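Long-range contact in Csm3 (Thermoplasma volcanium, PDB 6AE2), which forms part of the type III-A CRISPR-Cas effector complex, where it probably binds RNA and may act as an endonuclease: residues Y96-V105 with E190-K198. Residues are numbered along the deposited sequence; the frame is centred on the assembly and turned at random.
Sequences YKGKNGDDIV and EEEMIKCLK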
loop_
_atom_site.group_PDB
_atom_site.type_symbol
_atom_site.label_atom_id
_atom_site.label_comp_id
_atom_site.label_asym_id
_atom_site.label_seq_id
_atom_site.Cartn_x
_atom_site.Cartn_y
_atom_site.Cartn_z
ATOM N N TYR A 96 -0.607 -2.091 -22.395
ATOM C CA TYR A 96 -1.463 -0.961 -22.733
ATOM C C TYR A 96 -1.056 -0.395 -24.087
ATOM O O TYR A 96 0.104 -0.024 -24.294
ATOM C CB TYR A 96 -1.390 0.124 -21.660
ATOM C CG TYR A 96 -2.473 1.178 -21.801
ATOM C CD1 TYR A 96 -2.311 2.256 -22.661
ATOM C CD2 TYR A 96 -3.656 1.092 -21.077
ATOM C CE1 TYR A 96 -3.295 3.217 -22.800
ATOM C CE2 TYR A 96 -4.646 2.050 -21.208
ATOM C CZ TYR A 96 -4.459 3.110 -22.069
ATOM O OH TYR A 96 -5.440 4.066 -22.203
ATOM N N LYS A 97 -2.012 -0.340 -25.007
ATOM C CA LYS A 97 -1.845 0.329 -26.285
ATOM C C LYS A 97 -2.946 1.371 -26.438
ATOM O O LYS A 97 -3.964 1.337 -25.737
ATOM C CB LYS A 97 -1.873 -0.669 -27.453
ATOM C CG LYS A 97 -1.181 -1.995 -27.162
ATOM C CD LYS A 97 -0.492 -2.541 -28.411
ATOM C CE LYS A 97 -0.715 -4.039 -28.561
ATOM N NZ LYS A 97 -0.660 -4.472 -29.984
ATOM N N GLY A 98 -2.731 2.309 -27.355
ATOM C CA GLY A 98 -3.639 3.422 -27.526
ATOM C C GLY A 98 -4.986 3.002 -28.094
ATOM O O GLY A 98 -5.370 1.832 -28.109
ATOM N N LYS A 99 -5.721 4.013 -28.572
ATOM C CA LYS A 99 -7.029 3.766 -29.175
ATOM C C LYS A 99 -6.928 2.806 -30.353
ATOM O O LYS A 99 -7.871 2.053 -30.624
ATOM C CB LYS A 99 -7.657 5.090 -29.610
ATOM C CG LYS A 99 -9.176 5.072 -29.690
ATOM C CD LYS A 99 -9.645 4.803 -31.110
ATOM C CE LYS A 99 -9.086 5.833 -32.078
ATOM N NZ LYS A 99 -9.219 5.391 -33.492
ATOM N N ASN A 100 -5.803 2.822 -31.064
ATOM C CA ASN A 100 -5.515 1.818 -32.078
ATOM C C ASN A 100 -4.429 0.887 -31.552
ATOM O O ASN A 100 -4.486 0.454 -30.397
ATOM C CB ASN A 100 -5.095 2.484 -33.391
ATOM C CG ASN A 100 -5.881 3.754 -33.678
ATOM O OD1 ASN A 100 -6.944 3.713 -34.296
ATOM N ND2 ASN A 100 -5.356 4.889 -33.227
ATOM N N GLY A 101 -3.437 0.575 -32.378
ATOM C CA GLY A 101 -2.304 -0.202 -31.927
ATOM C C GLY A 101 -1.110 0.619 -31.500
ATOM O O GLY A 101 -0.044 0.053 -31.239
ATOM N N ASP A 102 -1.262 1.938 -31.401
ATOM C CA ASP A 102 -0.125 2.826 -31.211
ATOM C C ASP A 102 0.480 2.676 -29.817
ATOM O O ASP A 102 -0.196 2.308 -28.852
ATOM C CB ASP A 102 -0.541 4.280 -31.440
ATOM C CG ASP A 102 -1.860 4.625 -30.772
ATOM O OD1 ASP A 102 -2.868 3.936 -31.039
ATOM O OD2 ASP A 102 -1.889 5.590 -29.980
ATOM N N ASP A 103 1.776 2.977 -29.728
ATOM C CA ASP A 103 2.513 2.910 -28.467
ATOM C C ASP A 103 2.416 4.268 -27.777
ATOM O O ASP A 103 3.350 5.074 -27.769
ATOM C CB ASP A 103 3.959 2.498 -28.715
ATOM C CG ASP A 103 4.630 1.942 -27.474
ATOM O OD1 ASP A 103 4.012 1.984 -26.388
ATOM O OD2 ASP A 103 5.778 1.462 -27.585
ATOM N N ILE A 104 1.245 4.521 -27.187
ATOM C CA ILE A 104 1.046 5.762 -26.448
ATOM C C ILE A 104 1.887 5.770 -25.178
ATOM O O ILE A 104 2.302 6.836 -24.705
ATOM C CB ILE A 104 -0.451 5.967 -26.146
ATOM C CG1 ILE A 104 -0.689 7.321 -25.471
ATOM C CG2 ILE A 104 -0.992 4.825 -25.293
ATOM C CD1 ILE A 104 -2.098 7.841 -25.637
ATOM N N VAL A 105 2.160 4.592 -24.611
ATOM C CA VAL A 105 3.013 4.509 -23.429
ATOM C C VAL A 105 4.397 5.061 -23.739
ATOM O O VAL A 105 4.918 5.924 -23.020
ATOM C CB VAL A 105 3.087 3.056 -22.921
ATOM C CG1 VAL A 105 4.228 2.892 -21.928
ATOM C CG2 VAL A 105 1.764 2.643 -22.299
ATOM N N GLU A 190 -5.310 14.189 -26.919
ATOM C CA GLU A 190 -5.276 14.569 -25.509
ATOM C C GLU A 190 -6.097 13.613 -24.653
ATOM O O GLU A 190 -5.660 13.191 -23.577
ATOM C CB GLU A 190 -5.781 16.004 -25.350
ATOM C CG GLU A 190 -5.885 16.473 -23.909
ATOM C CD GLU A 190 -6.883 17.602 -23.734
ATOM O OE1 GLU A 190 -6.668 18.683 -24.317
ATOM O OE2 GLU A 190 -7.883 17.406 -23.009
ATOM N N GLU A 191 -7.295 13.255 -25.125
ATOM C CA GLU A 191 -8.175 12.400 -24.335
ATOM C C GLU A 191 -7.562 11.020 -24.122
ATOM O O GLU A 191 -7.703 10.429 -23.043
ATOM C CB GLU A 191 -9.540 12.289 -25.014
ATOM C CG GLU A 191 -10.403 11.144 -24.509
ATOM C CD GLU A 191 -11.814 11.193 -25.060
ATOM O OE1 GLU A 191 -12.370 10.119 -25.376
ATOM O OE2 GLU A 191 -12.366 12.307 -25.176
ATOM N N GLU A 192 -6.869 10.491 -25.134
ATOM C CA GLU A 192 -6.233 9.185 -24.986
ATOM C C GLU A 192 -5.048 9.251 -24.030
ATOM O O GLU A 192 -4.808 8.308 -23.266
ATOM C CB GLU A 192 -5.793 8.657 -26.352
ATOM C CG GLU A 192 -6.903 7.998 -27.155
ATOM C CD GLU A 192 -7.487 6.782 -26.460
ATOM O OE1 GLU A 192 -6.714 5.868 -26.106
ATOM O OE2 GLU A 192 -8.722 6.742 -26.270
ATOM N N MET A 193 -4.297 10.354 -24.056
ATOM C CA MET A 193 -3.132 10.478 -23.184
ATOM C C MET A 193 -3.546 10.595 -21.723
ATOM O O MET A 193 -2.963 9.943 -20.848
ATOM C CB MET A 193 -2.290 11.681 -23.602
ATOM C CG MET A 193 -1.621 11.528 -24.953
ATOM S SD MET A 193 -0.467 12.871 -25.252
ATOM C CE MET A 193 -1.610 14.073 -25.908
ATOM N N ILE A 194 -4.544 11.435 -21.437
ATOM C CA ILE A 194 -5.079 11.515 -20.080
ATOM C C ILE A 194 -5.571 10.145 -19.631
ATOM O O ILE A 194 -5.280 9.695 -18.516
ATOM C CB ILE A 194 -6.199 12.568 -20.002
ATOM C CG1 ILE A 194 -5.621 13.980 -20.118
ATOM C CG2 ILE A 194 -6.996 12.409 -18.714
ATOM C CD1 ILE A 194 -6.615 14.995 -20.641
ATOM N N LYS A 195 -6.308 9.455 -20.506
ATOM C CA LYS A 195 -6.825 8.136 -20.162
ATOM C C LYS A 195 -5.692 7.163 -19.857
ATOM O O LYS A 195 -5.747 6.431 -18.861
ATOM C CB LYS A 195 -7.704 7.606 -21.295
ATOM C CG LYS A 195 -7.859 6.096 -21.312
ATOM C CD LYS A 195 -8.889 5.658 -22.341
ATOM C CE LYS A 195 -9.075 4.149 -22.332
ATOM N NZ LYS A 195 -9.215 3.607 -23.715
ATOM N N CYS A 196 -4.649 7.148 -20.691
ATOM C CA CYS A 196 -3.498 6.295 -20.415
ATOM C C CYS A 196 -2.867 6.641 -19.071
ATOM O O CYS A 196 -2.395 5.755 -18.349
ATOM C CB CYS A 196 -2.471 6.423 -21.539
ATOM S SG CYS A 196 -0.852 5.721 -21.156
ATOM N N LEU A 197 -2.861 7.926 -18.713
ATOM C CA LEU A 197 -2.336 8.335 -17.414
ATOM C C LEU A 197 -3.257 7.888 -16.285
ATOM O O LEU A 197 -2.792 7.394 -15.252
ATOM C CB LEU A 197 -2.142 9.851 -17.386
ATOM C CG LEU A 197 -1.634 10.493 -16.090
ATOM C CD1 LEU A 197 -0.463 9.720 -15.493
ATOM C CD2 LEU A 197 -1.256 11.950 -16.331
ATOM N N LYS A 198 -4.570 8.051 -16.469
ATOM C CA LYS A 198 -5.516 7.731 -15.405
ATOM C C LYS A 198 -5.485 6.247 -15.059
ATOM O O LYS A 198 -5.386 5.876 -13.882
ATOM C CB LYS A 198 -6.930 8.160 -15.807
ATOM C CG LYS A 198 -7.117 9.661 -15.983
ATOM C CD LYS A 198 -7.733 10.301 -14.752
ATOM C CE LYS A 198 -8.229 11.709 -15.052
ATOM N NZ LYS A 198 -9.420 11.698 -15.948
#
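Two bumps on segment 96-105, the Tyr96 ring and the Ile104 side chain, press into shallow hollows along segment 190-198, with Cys196 set against the notch formed by the Tyr96 ring, Ile104 and Val105. The Tyr96 ring reaches the helix because its first torsion (chi1 -168°) turns CG opposite the backbone N, bringing the hydroxyl end beside Lys195 and Cys196. Tyr96 OH lies 3.3 Å from Lys195 CG, and the lysine chain runs on past the hydroxyl, its CE still 3.6 Å from OH. Tyr96 CE1 meets Cys196 CB at 3.5 Å. The thiol makes an oblique sulfur-aromatic contact, SG standing 4.5 Å from the centroid of the Tyr96 ring and 38° off its normal. The same SG faces Ile104 CG2 and Val105 CG2, each 4.2 Å away, while Ile104 CG2 also sits in plane at the edge of the tyrosine ring. Helix 190-205 carries the beta-alpha-beta crossover from strand 175-185 to strand 220-230, passing over strand 26-38 in the ferredoxin-like fold of RAMP proteins. Its opposite side faces the sheet, Met193 reaching Ile184, Leu197 Leu182 and Ile194 Tyr32. Leu91 of helix 80-93 packs on Tyr96, Val105 and Cys196. Ile104 extends CD1 over the helix backbone, into the dip between Glu192 and Met193, where it lies 3.8 Å from Met193 CG. Nearer the outer end of the contact, Glu192 bends at chi2 (-61°), and its carboxylate packs against the aliphatic start of the poorly ordered Lys99, Glu192 CD being 3.6 Å from Lys99 CB. Lys99 turns its ammonium away to Asn100 OD1, and the loop folds back through a backbone bond from Gly98 N to Asp102 O.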